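Local coordinates for putative uncharacterized protein (Bacteroides thetaiotaomicron, PDB 2RBK), which probably acts as a magnesium-dependent phosphatase of the haloacid dehalogenase superfamily, here holding a vanadate that mimics the phosphoryl-transfer transition state, at residues I148-E159 with I171-T182; D186-E194 with N214-A222. All coordinates share one frame; numbering follows the deposited sequence. Where two conformers were deposited one is given.

Interaction 1. Residues I148-E159 with I171-T182. With VN4 (oxido(dioxo)vanadium), chain C.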
loop_
_atom_site.group_PDB
_atom_site.type_symbol
_atom_site.label_atom_id
_atom_site.label_comp_id
_atom_site.label_asym_id
_atom_site.label_seq_id
_atom_site.Cartn_x
_atom_site.Cartn_y
_atom_site.Cartn_z
ATOM N N ILE A 148 -3.681 7.936 -11.486
ATOM C CA ILE A 148 -4.331 7.105 -10.472
ATOM C C ILE A 148 -3.792 7.380 -9.097
ATOM O O ILE A 148 -4.551 7.428 -8.090
ATOM C CB ILE A 148 -4.189 5.625 -10.814
ATOM C CG1 ILE A 148 -4.729 5.367 -12.237
ATOM C CG2 ILE A 148 -4.857 4.765 -9.775
ATOM C CD1 ILE A 148 -4.778 3.941 -12.651
ATOM N N GLN A 149 -2.491 7.640 -8.952
ATOM C CA GLN A 149 -1.875 7.944 -7.680
ATOM C C GLN A 149 -0.717 8.924 -7.914
ATOM O O GLN A 149 0.020 8.797 -8.874
ATOM C CB GLN A 149 -1.349 6.683 -6.966
ATOM C CG GLN A 149 -0.725 6.979 -5.601
ATOM C CD GLN A 149 -0.495 5.686 -4.844
ATOM O OE1 GLN A 149 -1.436 5.237 -4.142
ATOM N NE2 GLN A 149 0.649 5.045 -4.976
ATOM N N MET A 150 -0.589 9.897 -6.998
ATOM C CA MET A 150 0.591 10.747 -6.947
ATOM C C MET A 150 1.298 10.537 -5.646
ATOM O O MET A 150 0.646 10.381 -4.610
ATOM C CB MET A 150 0.218 12.214 -7.029
ATOM C CG MET A 150 -0.548 12.679 -8.131
ATOM S SD MET A 150 -1.100 14.351 -8.061
ATOM C CE MET A 150 -2.289 14.651 -6.844
ATOM N N THR A 151 2.605 10.584 -5.673
ATOM C CA THR A 151 3.437 10.393 -4.471
ATOM C C THR A 151 4.395 11.565 -4.328
ATOM O O THR A 151 5.541 11.491 -4.843
ATOM C CB THR A 151 4.100 9.027 -4.543
ATOM O OG1 THR A 151 3.057 8.035 -4.621
ATOM C CG2 THR A 151 4.926 8.802 -3.300
ATOM N N PRO A 152 3.939 12.638 -3.714
ATOM C CA PRO A 152 4.814 13.780 -3.446
ATOM C C PRO A 152 5.716 13.537 -2.253
ATOM O O PRO A 152 5.332 12.964 -1.241
ATOM C CB PRO A 152 3.801 14.928 -3.123
ATOM C CG PRO A 152 2.654 14.178 -2.526
ATOM C CD PRO A 152 2.529 12.926 -3.331
ATOM N N PHE A 153 6.982 14.012 -2.381
ATOM C CA PHE A 153 7.968 13.881 -1.326
ATOM C C PHE A 153 7.861 15.144 -0.474
ATOM O O PHE A 153 8.682 16.068 -0.512
ATOM C CB PHE A 153 9.371 13.681 -1.927
ATOM C CG PHE A 153 9.554 12.276 -2.408
ATOM C CD1 PHE A 153 8.861 11.890 -3.559
ATOM C CD2 PHE A 153 10.310 11.286 -1.799
ATOM C CE1 PHE A 153 8.980 10.607 -4.036
ATOM C CE2 PHE A 153 10.443 9.987 -2.279
ATOM C CZ PHE A 153 9.718 9.635 -3.412
ATOM N N ILE A 154 6.755 15.220 0.309
ATOM C CA ILE A 154 6.416 16.392 1.161
ATOM C C ILE A 154 6.371 15.981 2.602
ATOM O O ILE A 154 5.976 14.869 2.928
ATOM C CB ILE A 154 5.059 16.995 0.723
ATOM C CG1 ILE A 154 3.900 15.994 0.698
ATOM C CG2 ILE A 154 5.293 17.694 -0.627
ATOM C CD1 ILE A 154 2.575 16.637 0.391
ATOM N N THR A 155 6.772 16.932 3.464
ATOM C CA THR A 155 6.635 16.759 4.898
ATOM C C THR A 155 5.161 16.891 5.307
ATOM O O THR A 155 4.354 17.358 4.521
ATOM C CB THR A 155 7.439 17.823 5.679
ATOM O OG1 THR A 155 6.859 19.118 5.353
ATOM C CG2 THR A 155 8.906 17.905 5.366
ATOM N N GLU A 156 4.856 16.599 6.598
ATOM C CA GLU A 156 3.488 16.829 7.144
ATOM C C GLU A 156 3.147 18.311 7.078
ATOM O O GLU A 156 2.008 18.663 6.765
ATOM C CB GLU A 156 3.453 16.215 8.525
ATOM C CG GLU A 156 3.577 14.690 8.544
ATOM C CD GLU A 156 3.170 14.182 9.915
ATOM O OE1 GLU A 156 2.009 14.408 10.316
ATOM O OE2 GLU A 156 3.987 13.536 10.572
ATOM N N GLU A 157 4.128 19.212 7.384
ATOM C CA GLU A 157 3.874 20.655 7.293
ATOM C C GLU A 157 3.505 21.018 5.856
ATOM O O GLU A 157 2.562 21.747 5.598
ATOM C CB GLU A 157 5.120 21.398 7.789
ATOM C CG GLU A 157 5.268 22.866 7.558
ATOM C CD GLU A 157 6.490 23.326 8.324
ATOM O OE1 GLU A 157 6.403 24.058 9.298
ATOM O OE2 GLU A 157 7.607 22.897 7.922
ATOM N N GLU A 158 4.267 20.522 4.867
ATOM C CA GLU A 158 3.911 20.845 3.469
ATOM C C GLU A 158 2.623 20.232 3.046
ATOM O O GLU A 158 1.876 20.816 2.283
ATOM C CB GLU A 158 5.063 20.399 2.569
ATOM C CG GLU A 158 6.304 21.255 2.736
ATOM C CD GLU A 158 7.563 20.646 2.130
ATOM O OE1 GLU A 158 7.656 19.388 1.964
ATOM O OE2 GLU A 158 8.515 21.459 1.864
ATOM N N GLU A 159 2.320 19.040 3.527
ATOM C CA GLU A 159 1.021 18.426 3.284
ATOM C C GLU A 159 -0.070 19.381 3.727
ATOM O O GLU A 159 -0.992 19.560 2.986
ATOM C CB GLU A 159 0.951 17.072 3.977
ATOM C CG GLU A 159 -0.399 16.389 4.013
ATOM C CD GLU A 159 -0.365 15.099 4.808
ATOM O OE1 GLU A 159 0.717 14.495 5.012
ATOM O OE2 GLU A 159 -1.438 14.624 5.264
ATOM N N ILE A 171 -5.057 11.028 1.409
ATOM C CA ILE A 171 -3.640 11.132 1.579
ATOM C C ILE A 171 -3.217 10.165 2.651
ATOM O O ILE A 171 -3.786 10.218 3.756
ATOM C CB ILE A 171 -3.165 12.553 1.935
ATOM C CG1 ILE A 171 -3.775 13.646 1.068
ATOM C CG2 ILE A 171 -1.648 12.503 1.886
ATOM C CD1 ILE A 171 -3.814 14.955 1.825
ATOM N N GLY A 172 -2.271 9.259 2.333
ATOM C CA GLY A 172 -1.788 8.323 3.331
ATOM C C GLY A 172 -0.289 8.190 3.340
ATOM O O GLY A 172 0.315 8.412 2.290
ATOM N N ARG A 173 0.311 7.764 4.406
ATOM C CA ARG A 173 1.772 7.423 4.380
ATOM C C ARG A 173 2.068 5.992 4.902
ATOM O O ARG A 173 1.505 5.496 5.872
ATOM C CB ARG A 173 2.632 8.336 5.211
ATOM C CG ARG A 173 2.515 9.804 5.034
ATOM C CD ARG A 173 3.457 10.758 5.770
ATOM N NE ARG A 173 3.074 12.120 5.334
ATOM C CZ ARG A 173 3.839 12.922 4.700
ATOM N NH1 ARG A 173 5.111 12.591 4.480
ATOM N NH2 ARG A 173 3.424 14.118 4.275
ATOM N N TRP A 174 3.032 5.309 4.215
ATOM C CA TRP A 174 3.674 4.108 4.635
ATOM C C TRP A 174 5.145 4.187 4.966
ATOM O O TRP A 174 5.745 3.298 5.450
ATOM C CB TRP A 174 3.448 2.975 3.626
ATOM C CG TRP A 174 3.809 3.184 2.192
ATOM C CD1 TRP A 174 3.030 3.790 1.209
ATOM C CD2 TRP A 174 5.019 2.785 1.529
ATOM N NE1 TRP A 174 3.658 3.788 0.034
ATOM C CE2 TRP A 174 4.870 3.171 0.164
ATOM C CE3 TRP A 174 6.176 2.135 1.909
ATOM C CZ2 TRP A 174 5.831 2.951 -0.828
ATOM C CZ3 TRP A 174 7.141 1.898 0.950
ATOM C CH2 TRP A 174 6.958 2.291 -0.360
ATOM N N TYR A 175 5.673 5.376 4.695
ATOM C CA TYR A 175 7.059 5.670 4.965
ATOM C C TYR A 175 7.179 7.171 5.287
ATOM O O TYR A 175 6.401 7.903 4.610
ATOM C CB TYR A 175 7.971 5.281 3.787
ATOM C CG TYR A 175 9.435 5.279 4.086
ATOM C CD1 TYR A 175 10.010 4.174 4.723
ATOM C CD2 TYR A 175 10.256 6.351 3.762
ATOM C CE1 TYR A 175 11.361 4.144 5.013
ATOM C CE2 TYR A 175 11.590 6.333 4.048
ATOM C CZ TYR A 175 12.137 5.216 4.669
ATOM O OH TYR A 175 13.475 5.238 4.953
ATOM N N PRO A 176 7.987 7.652 6.188
ATOM C CA PRO A 176 7.860 9.102 6.527
ATOM C C PRO A 176 8.261 10.100 5.454
ATOM O O PRO A 176 7.947 11.327 5.392
ATOM C CB PRO A 176 8.753 9.174 7.798
ATOM C CG PRO A 176 8.935 7.771 8.230
ATOM C CD PRO A 176 8.963 6.875 7.001
ATOM N N ALA A 177 9.076 9.759 4.439
ATOM C CA ALA A 177 9.479 10.912 3.632
ATOM C C ALA A 177 8.555 11.395 2.525
ATOM O O ALA A 177 8.804 12.376 1.779
ATOM C CB ALA A 177 10.805 10.504 2.979
ATOM N N PHE A 178 7.416 10.744 2.368
ATOM C CA PHE A 178 6.515 11.004 1.247
ATOM C C PHE A 178 5.133 10.516 1.593
ATOM O O PHE A 178 4.973 9.799 2.569
ATOM C CB PHE A 178 7.043 10.265 0.041
ATOM C CG PHE A 178 7.154 8.738 0.150
ATOM C CD1 PHE A 178 6.082 7.942 -0.211
ATOM C CD2 PHE A 178 8.335 8.098 0.588
ATOM C CE1 PHE A 178 6.186 6.555 -0.139
ATOM C CE2 PHE A 178 8.447 6.710 0.659
ATOM C CZ PHE A 178 7.350 5.950 0.285
ATOM N N ALA A 179 4.166 10.882 0.774
ATOM C CA ALA A 179 2.781 10.468 0.963
ATOM C C ALA A 179 2.231 9.984 -0.376
ATOM O O ALA A 179 2.694 10.425 -1.418
ATOM C CB ALA A 179 1.937 11.620 1.513
ATOM N N ASP A 180 1.175 9.175 -0.325
ATOM C CA ASP A 180 0.434 8.752 -1.490
ATOM C C ASP A 180 -0.919 9.450 -1.514
ATOM O O ASP A 180 -1.635 9.438 -0.504
ATOM C CB ASP A 180 0.183 7.244 -1.469
ATOM C CG ASP A 180 1.417 6.377 -1.622
ATOM O OD1 ASP A 180 2.374 6.765 -2.330
ATOM O OD2 ASP A 180 1.348 5.251 -1.021
ATOM N N VAL A 181 -1.272 9.993 -2.655
ATOM C CA VAL A 181 -2.488 10.754 -2.872
ATOM C C VAL A 181 -3.312 10.004 -3.917
ATOM O O VAL A 181 -2.819 9.706 -5.007
ATOM C CB VAL A 181 -2.152 12.162 -3.333
ATOM C CG1 VAL A 181 -3.446 12.979 -3.501
ATOM C CG2 VAL A 181 -1.246 12.861 -2.340
ATOM N N THR A 182 -4.593 9.733 -3.576
ATOM C CA THR A 182 -5.534 9.036 -4.425
ATOM C C THR A 182 -6.868 9.754 -4.362
ATOM O O THR A 182 -7.093 10.650 -3.550
ATOM C CB THR A 182 -5.672 7.566 -3.981
ATOM O OG1 THR A 182 -5.967 7.572 -2.576
ATOM C CG2 THR A 182 -4.430 6.741 -4.306
HETATM V V VN4 C . 2.682 -0.874 2.078
HETATM O O1 VN4 C . 3.053 -2.163 1.093
HETATM O O2 VN4 C . 3.727 -0.448 3.429
HETATM O O3 VN4 C . 1.646 0.556 1.575
HETATM O O HOH W 1 -1.878 12.027 5.723
HETATM O O HOH W 2 1.187 12.574 7.146
HETATM O O HOH W 3 3.918 0.086 0.642
#
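The carbonyl oxygen of I154 is gripped end-on by R173, with NH1 2.9 Å and NH2 3.0 Å from I154 O. NH1 lies nearly in line with the carbonyl, NH2 above its plane (48°). NH2 also forms a salt bridge with E159, 2.8 Å from OE1, on that oxygen's anti lone pair; an extended chain with CG anti to the backbone N (chi1 171°) brings E159 there. E156 CG and A179 CB lie toward the rim of opposite guanidinium faces. The bonds to I154 O and E159 tie the 173-179 loop to the start of helix 156-162. Without the guanidinium, as with an alanine here, E159 is likely to lose its charge partner and I154 O both side-chain donors. Strand 149-152, at the edge of the antiparallel sheet of what is probably the HAD cap domain, pairs with strand 180-182 through M150 and V181. Beside them T151 OG1 donates to D180 OD1 at 2.7 Å, while the Q149 amide, itself bonded to G44 and N69, stacks on the D180 carboxylate. D180 OD2 accepts from N69 and, weakly, from W174 NE1. Polar bonding therefore links the strand pairing to W174, whose ring has the vanadium-bound water over one face.

Interaction 2. Residues D186-E194 with N214-A222. With VN4 (oxido(dioxo)vanadium), chain C.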
loop_
_atom_site.group_PDB
_atom_site.type_symbol
_atom_site.label_atom_id
_atom_site.label_comp_id
_atom_site.label_asym_id
_atom_site.label_seq_id
_atom_site.Cartn_x
_atom_site.Cartn_y
_atom_site.Cartn_z
ATOM N N ASP A 186 -10.624 6.391 -1.868
ATOM C CA ASP A 186 -9.718 5.313 -2.226
ATOM C C ASP A 186 -8.634 5.146 -1.202
ATOM O O ASP A 186 -7.609 5.814 -1.217
ATOM C CB ASP A 186 -9.160 5.563 -3.620
ATOM C CG ASP A 186 -10.311 5.496 -4.635
ATOM O OD1 ASP A 186 -11.261 4.717 -4.424
ATOM O OD2 ASP A 186 -10.251 6.305 -5.574
ATOM N N THR A 187 -8.891 4.244 -0.257
ATOM C CA THR A 187 -7.964 3.765 0.743
ATOM C C THR A 187 -7.975 2.246 0.734
ATOM O O THR A 187 -8.818 1.638 0.044
ATOM C CB THR A 187 -8.264 4.238 2.199
ATOM O OG1 THR A 187 -9.365 3.535 2.668
ATOM C CG2 THR A 187 -8.565 5.735 2.220
ATOM N N LYS A 188 -7.108 1.624 1.498
ATOM C CA LYS A 188 -7.129 0.154 1.486
ATOM C C LYS A 188 -8.462 -0.430 1.926
ATOM O O LYS A 188 -8.775 -1.567 1.547
ATOM C CB LYS A 188 -5.961 -0.375 2.295
ATOM C CG LYS A 188 -4.602 -0.086 1.705
ATOM C CD LYS A 188 -3.482 -0.541 2.569
ATOM C CE LYS A 188 -2.127 -0.058 2.035
ATOM N NZ LYS A 188 -0.969 -0.683 2.737
ATOM N N GLN A 189 -9.214 0.281 2.743
ATOM C CA GLN A 189 -10.572 -0.167 3.117
ATOM C C GLN A 189 -11.450 -0.377 1.908
ATOM O O GLN A 189 -12.227 -1.347 1.823
ATOM C CB GLN A 189 -11.237 0.837 4.079
ATOM C CG GLN A 189 -12.710 0.958 4.175
ATOM C CD GLN A 189 -13.195 1.853 5.272
ATOM O OE1 GLN A 189 -12.380 2.465 5.976
ATOM N NE2 GLN A 189 -14.518 1.914 5.506
ATOM N N LYS A 190 -11.416 0.576 0.942
ATOM C CA LYS A 190 -12.140 0.420 -0.333
ATOM C C LYS A 190 -11.678 -0.816 -1.042
ATOM O O LYS A 190 -12.469 -1.569 -1.628
ATOM C CB LYS A 190 -11.897 1.666 -1.212
ATOM C CG LYS A 190 -12.391 1.582 -2.657
ATOM C CD LYS A 190 -13.845 1.394 -2.787
ATOM C CE LYS A 190 -14.313 1.743 -4.222
ATOM N NZ LYS A 190 -15.768 1.471 -4.435
ATOM N N GLY A 191 -10.354 -1.060 -1.041
ATOM C CA GLY A 191 -9.825 -2.247 -1.671
ATOM C C GLY A 191 -10.407 -3.531 -1.065
ATOM O O GLY A 191 -10.780 -4.437 -1.805
ATOM N N ILE A 192 -10.484 -3.585 0.267
ATOM C CA ILE A 192 -11.090 -4.747 0.889
ATOM C C ILE A 192 -12.492 -4.951 0.397
ATOM O O ILE A 192 -12.907 -6.035 0.030
ATOM C CB ILE A 192 -11.058 -4.641 2.445
ATOM C CG1 ILE A 192 -9.618 -4.839 2.925
ATOM C CG2 ILE A 192 -12.023 -5.633 3.055
ATOM C CD1 ILE A 192 -9.425 -4.778 4.437
ATOM N N ASP A 193 -13.274 -3.858 0.366
ATOM C CA ASP A 193 -14.670 -3.962 -0.057
ATOM C C ASP A 193 -14.774 -4.513 -1.470
ATOM O O ASP A 193 -15.635 -5.328 -1.758
ATOM C CB ASP A 193 -15.335 -2.598 0.022
ATOM C CG ASP A 193 -15.583 -2.112 1.427
ATOM O OD1 ASP A 193 -15.530 -2.971 2.359
ATOM O OD2 ASP A 193 -15.838 -0.890 1.548
ATOM N N GLU A 194 -13.902 -4.057 -2.364
ATOM C CA GLU A 194 -13.948 -4.517 -3.766
ATOM C C GLU A 194 -13.562 -5.974 -3.880
ATOM O O GLU A 194 -14.208 -6.745 -4.581
ATOM C CB GLU A 194 -13.079 -3.601 -4.627
ATOM C CG GLU A 194 -13.630 -2.179 -4.716
ATOM C CD GLU A 194 -14.967 -2.102 -5.402
ATOM O OE1 GLU A 194 -15.230 -2.949 -6.290
ATOM O OE2 GLU A 194 -15.766 -1.196 -5.058
ATOM N N ASN A 214 -1.081 4.325 6.538
ATOM C CA ASN A 214 -1.985 4.045 5.440
ATOM C C ASN A 214 -2.696 2.686 5.567
ATOM O O ASN A 214 -3.473 2.336 4.697
ATOM C CB ASN A 214 -1.305 4.141 4.072
ATOM C CG ASN A 214 -0.297 3.034 3.761
ATOM O OD1 ASN A 214 0.302 2.529 4.725
ATOM N ND2 ASN A 214 -0.039 2.716 2.493
ATOM N N ASP A 215 -2.423 1.963 6.686
ATOM C CA ASP A 215 -3.110 0.756 7.007
ATOM C C ASP A 215 -4.221 0.971 8.023
ATOM O O ASP A 215 -4.990 0.040 8.275
ATOM C CB ASP A 215 -2.128 -0.283 7.582
ATOM C CG ASP A 215 -1.027 -0.623 6.609
ATOM O OD1 ASP A 215 -1.409 -0.831 5.402
ATOM O OD2 ASP A 215 0.137 -0.729 7.022
ATOM N N ILE A 216 -4.280 2.132 8.654
ATOM C CA ILE A 216 -5.232 2.315 9.751
ATOM C C ILE A 216 -6.659 2.057 9.302
ATOM O O ILE A 216 -7.414 1.400 10.019
ATOM C CB ILE A 216 -5.021 3.720 10.384
ATOM C CG1 ILE A 216 -3.754 3.697 11.221
ATOM C CG2 ILE A 216 -6.230 4.175 11.172
ATOM C CD1 ILE A 216 -3.307 5.080 11.742
ATOM N N SER A 217 -7.051 2.572 8.120
ATOM C CA SER A 217 -8.456 2.364 7.738
ATOM C C SER A 217 -8.732 0.882 7.546
ATOM O O SER A 217 -9.830 0.421 7.939
ATOM C CB SER A 217 -8.871 3.184 6.560
ATOM O OG SER A 217 -8.186 2.832 5.389
ATOM N N MET A 218 -7.833 0.102 6.976
ATOM C CA MET A 218 -8.113 -1.339 6.833
ATOM C C MET A 218 -7.975 -2.112 8.136
ATOM O O MET A 218 -8.636 -3.161 8.260
ATOM C CB MET A 218 -7.308 -2.007 5.711
ATOM C CG MET A 218 -5.839 -2.241 5.947
ATOM S SD MET A 218 -5.216 -3.385 4.703
ATOM C CE MET A 218 -3.518 -3.572 5.258
ATOM N N LEU A 219 -7.157 -1.663 9.073
ATOM C CA LEU A 219 -7.055 -2.279 10.402
ATOM C C LEU A 219 -8.394 -2.112 11.146
ATOM O O LEU A 219 -8.817 -3.021 11.847
ATOM C CB LEU A 219 -5.904 -1.699 11.186
ATOM C CG LEU A 219 -4.527 -2.112 10.675
ATOM C CD1 LEU A 219 -3.392 -1.307 11.292
ATOM C CD2 LEU A 219 -4.253 -3.577 10.900
ATOM N N ARG A 220 -9.008 -0.938 11.013
ATOM C CA ARG A 220 -10.287 -0.675 11.651
ATOM C C ARG A 220 -11.416 -1.391 10.923
ATOM O O ARG A 220 -12.378 -1.839 11.541
ATOM C CB ARG A 220 -10.514 0.838 11.753
ATOM C CG ARG A 220 -9.612 1.521 12.756
ATOM C CD ARG A 220 -10.045 2.937 13.119
ATOM N NE ARG A 220 -9.113 3.556 14.058
ATOM C CZ ARG A 220 -8.961 3.372 15.355
ATOM N NH1 ARG A 220 -9.783 2.489 15.950
ATOM N NH2 ARG A 220 -8.045 4.024 16.064
ATOM N N HIS A 221 -11.360 -1.470 9.583
ATOM C CA HIS A 221 -12.465 -1.952 8.778
ATOM C C HIS A 221 -12.575 -3.444 8.731
ATOM O O HIS A 221 -13.706 -4.003 8.746
ATOM C CB HIS A 221 -12.325 -1.379 7.374
ATOM C CG HIS A 221 -13.488 -1.652 6.449
ATOM N ND1 HIS A 221 -14.757 -1.204 6.745
ATOM C CD2 HIS A 221 -13.490 -2.262 5.215
ATOM C CE1 HIS A 221 -15.516 -1.575 5.700
ATOM N NE2 HIS A 221 -14.793 -2.177 4.794
ATOM N N ALA A 222 -11.463 -4.154 8.618
ATOM C CA ALA A 222 -11.491 -5.603 8.646
ATOM C C ALA A 222 -12.073 -6.094 9.967
ATOM O O ALA A 222 -12.034 -5.402 10.986
ATOM C CB ALA A 222 -10.097 -6.168 8.444
HETATM V V VN4 C . 2.682 -0.874 2.078
HETATM O O1 VN4 C . 3.053 -2.163 1.093
HETATM O O2 VN4 C . 3.727 -0.448 3.429
HETATM O O3 VN4 C . 1.646 0.556 1.575
HETATM O O HOH W 4 -4.623 3.319 2.277
HETATM O O HOH W 5 -11.976 2.179 8.565
HETATM O O HOH W 3 3.918 0.086 0.642
#
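The N-terminal half of helix 188-199 packs against the short helix 216-221 and the residues just before it, beside the active site of a Rossmann-like HAD core; the two helix segments run at 47° to each other with axes 8.2 Å apart. K188, at the start of its helix, and N214, just before the other, supply hydrogen-bond donors to the vanadate, and side chains further along each helix join them. Both donate to VN4 O3, N214 ND2 from 2.9 Å and K188 NZ from 3.1 Å. An extended lysine suits this place because its terminal nitrogen can reach several acceptors: NZ also forms a salt bridge with D215 OD1 (2.7 Å), met nearly along the C-O axis, and donates to A42 O. D215 OD2 is in turn held by the backbone N atoms of D211 and G212, so the carboxylate that positions the lysine is itself fixed by the metal-site loop; D215 binds magnesium in another structure of this protein.

Behind this polar end, M218 SD lies against K188 CB, and I192 CD1 packs on M218 CB at 3.7 Å, a pairing of flexible and branched apolar chains across the helix interface. T187, the N-cap of helix 188-199, shares a hydrogen bond with S217 between their hydroxyls (3.0 Å). Small hydroxyl residues suit this close approach, while water 5 bridges Q189 OE1 and S217 O. At the far end, Q189 lays its CG over one face of the H221 ring, with the amide and ring planes stacked 20° apart. H221 has CG anti to its backbone N, which sends the imidazole across to helix 188-199, where NE2 donates to D193 OD1 at 2.7 Å, nearly straight at 171° and close to the ring plane.

How the interactions relate
Interaction 1 closes before interaction 2 opens along the chain, and strand 180-182 is followed directly by helix 188-199. Their centres lie about 17 Å apart, yet the two touch: R173 O and N214 N are 2.9 Å apart, probably a hydrogen bond, and W174 packs on N214. Interaction 1 joins the edge strand of the three-stranded sheet to the small two-stranded sheet, whereas interaction 2 pairs helices beside the mixed eight-stranded sheet. Both reach the vanadate from different parts of the fold, W174 from the first and K188 and N214 from the second, and they share water 3 on the vanadium. Each region thus contributes one part of the pocket, whose other residues come from elsewhere in the core.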